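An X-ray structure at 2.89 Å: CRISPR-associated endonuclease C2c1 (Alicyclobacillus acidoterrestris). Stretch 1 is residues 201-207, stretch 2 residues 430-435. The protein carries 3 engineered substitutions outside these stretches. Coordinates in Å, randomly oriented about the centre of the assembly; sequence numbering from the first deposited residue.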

# COMPACT_ATOMS: atom_id res chain seq x y z
N SER A 201 37.68 -8.06 -17.20
CA SER A 201 37.03 -9.36 -17.34
C SER A 201 38.05 -10.42 -17.72
O SER A 201 38.92 -10.18 -18.57
CB SER A 201 35.91 -9.31 -18.38
OG SER A 201 36.42 -9.21 -19.69
N SER A 202 37.93 -11.58 -17.09
CA SER A 202 38.80 -12.71 -17.37
C SER A 202 38.13 -13.74 -18.28
O SER A 202 38.70 -14.81 -18.52
CB SER A 202 39.23 -13.37 -16.06
OG SER A 202 38.10 -13.65 -15.24
N VAL A 203 36.95 -13.43 -18.80
CA VAL A 203 36.22 -14.36 -19.66
C VAL A 203 36.85 -14.35 -21.05
O VAL A 203 37.11 -13.28 -21.62
CB VAL A 203 34.73 -13.98 -19.72
CG1 VAL A 203 33.98 -14.94 -20.62
CG2 VAL A 203 34.12 -13.97 -18.32
N GLU A 204 37.10 -15.54 -21.59
CA GLU A 204 37.62 -15.67 -22.96
C GLU A 204 36.45 -15.51 -23.93
O GLU A 204 35.84 -16.48 -24.38
CB GLU A 204 38.33 -17.00 -23.15
CG GLU A 204 39.53 -17.18 -22.25
CD GLU A 204 40.19 -18.53 -22.42
OE1 GLU A 204 39.71 -19.33 -23.26
OE2 GLU A 204 41.19 -18.79 -21.72
N TRP A 205 36.13 -14.26 -24.24
CA TRP A 205 35.02 -13.99 -25.13
C TRP A 205 35.36 -14.42 -26.55
O TRP A 205 36.53 -14.57 -26.92
CB TRP A 205 34.67 -12.50 -25.11
CG TRP A 205 34.38 -11.92 -23.75
CD1 TRP A 205 35.25 -11.22 -22.96
CD2 TRP A 205 33.14 -11.98 -23.04
NE1 TRP A 205 34.62 -10.84 -21.79
CE2 TRP A 205 33.33 -11.29 -21.82
CE3 TRP A 205 31.89 -12.54 -23.31
CZ2 TRP A 205 32.32 -11.17 -20.87
CZ3 TRP A 205 30.89 -12.41 -22.37
CH2 TRP A 205 31.11 -11.73 -21.17
N LYS A 206 34.32 -14.63 -27.35
CA LYS A 206 34.52 -14.86 -28.77
C LYS A 206 35.31 -13.69 -29.37
O LYS A 206 35.06 -12.53 -29.01
CB LYS A 206 33.16 -15.01 -29.47
CG LYS A 206 33.23 -15.08 -31.00
CD LYS A 206 31.85 -14.94 -31.63
CE LYS A 206 31.94 -14.91 -33.15
NZ LYS A 206 30.62 -14.65 -33.80
N PRO A 207 36.27 -13.96 -30.24
CA PRO A 207 37.10 -12.87 -30.78
C PRO A 207 36.26 -11.85 -31.53
O PRO A 207 35.24 -12.18 -32.15
CB PRO A 207 38.07 -13.59 -31.73
CG PRO A 207 38.11 -14.99 -31.22
CD PRO A 207 36.73 -15.28 -30.71
N GLY A 430 37.71 -23.74 -14.36
CA GLY A 430 38.03 -22.41 -13.90
C GLY A 430 38.14 -21.33 -14.96
O GLY A 430 38.25 -20.15 -14.60
N VAL A 431 38.11 -21.68 -16.25
CA VAL A 431 38.19 -20.69 -17.32
C VAL A 431 36.81 -20.47 -17.92
O VAL A 431 36.14 -21.42 -18.35
CB VAL A 431 39.21 -21.08 -18.41
CG1 VAL A 431 40.61 -21.04 -17.85
CG2 VAL A 431 38.91 -22.46 -18.98
N ALA A 432 36.38 -19.21 -17.94
CA ALA A 432 35.10 -18.83 -18.53
C ALA A 432 35.28 -18.63 -20.03
O ALA A 432 36.17 -17.88 -20.46
CB ALA A 432 34.57 -17.56 -17.88
N ARG A 433 34.43 -19.27 -20.81
CA ARG A 433 34.52 -19.25 -22.27
C ARG A 433 33.14 -18.96 -22.83
O ARG A 433 32.15 -19.56 -22.40
CB ARG A 433 35.08 -20.59 -22.79
CG ARG A 433 34.65 -21.02 -24.19
CD ARG A 433 34.74 -22.55 -24.38
NE ARG A 433 33.99 -23.01 -25.55
CZ ARG A 433 33.45 -24.22 -25.68
NH1 ARG A 433 32.79 -24.54 -26.79
NH2 ARG A 433 33.57 -25.11 -24.70
N GLU A 434 33.06 -18.00 -23.76
CA GLU A 434 31.79 -17.67 -24.40
C GLU A 434 31.43 -18.75 -25.42
O GLU A 434 32.28 -19.19 -26.20
CB GLU A 434 31.87 -16.30 -25.07
CG GLU A 434 30.58 -15.83 -25.74
CD GLU A 434 30.70 -14.44 -26.35
OE1 GLU A 434 29.66 -13.81 -26.62
OE2 GLU A 434 31.84 -13.97 -26.55
N VAL A 435 30.17 -19.16 -25.42
CA VAL A 435 29.71 -20.27 -26.24
C VAL A 435 28.42 -19.88 -26.94
O VAL A 435 27.78 -18.87 -26.61
CB VAL A 435 29.49 -21.55 -25.41
CG1 VAL A 435 30.82 -22.06 -24.87
CG2 VAL A 435 28.50 -21.27 -24.28

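Two segments more than two hundred residues apart in sequence meet here through a short run of backbone pairing, which a single carboxylate then extends. Glu204 and Arg433 form a lone beta bridge, their CA atoms 4.8 Å apart, and Glu204 supplies both of its backbone polar groups to it. Glu204 N donates to Ala432 O at 2.8 Å, and Glu204 O accepts from Glu434 N at 3.2 Å; with N-H...O angles of 161° and 173°, both hydrogen bonds are nearly straight. The two bonds thus reach the residues before and after Arg433, whose own side chain ends away from the contact and bonds through NH2 to a residue just beyond the stretches.

Two residues further along stretch 1, backbone pairing gives way to a side chain. Glu434 points toward stretch 1 with chi1 and chi2 both t, and this extended reach brings OE2 to within 2.7 Å of Lys206 N, which donates to it at 156°. A carboxylate suits the position because it offers two acceptors: OE2 satisfies this amide while OE1 is hydrogen-bonded elsewhere in the structure. Glu434 OE2 also lies at the edge of the Trp205 ring, near its plane, and 3.5 Å from Trp205 CB. The lysine contributes its amide to the bond, while the end of its side chain leads away.

Trp205 is tied back into its own stretch: NE1 donates to Ser201 OG at 3.2 Å and 166°, giving the indole's one N-H a partner, while the bond from Trp205 N to Val203 O, at 3.0 Å, is weak.

Apolar packing accompanies the bridge. Ala432 points toward stretch 1, and its CB meets Val203 CG2 at 3.6 Å. Both residues are buried and neither side chain has a polar group to satisfy; the small methyl of alanine lies against the valine side chain where the CA atoms of Val203 and Ala432 are 4.7 Å apart.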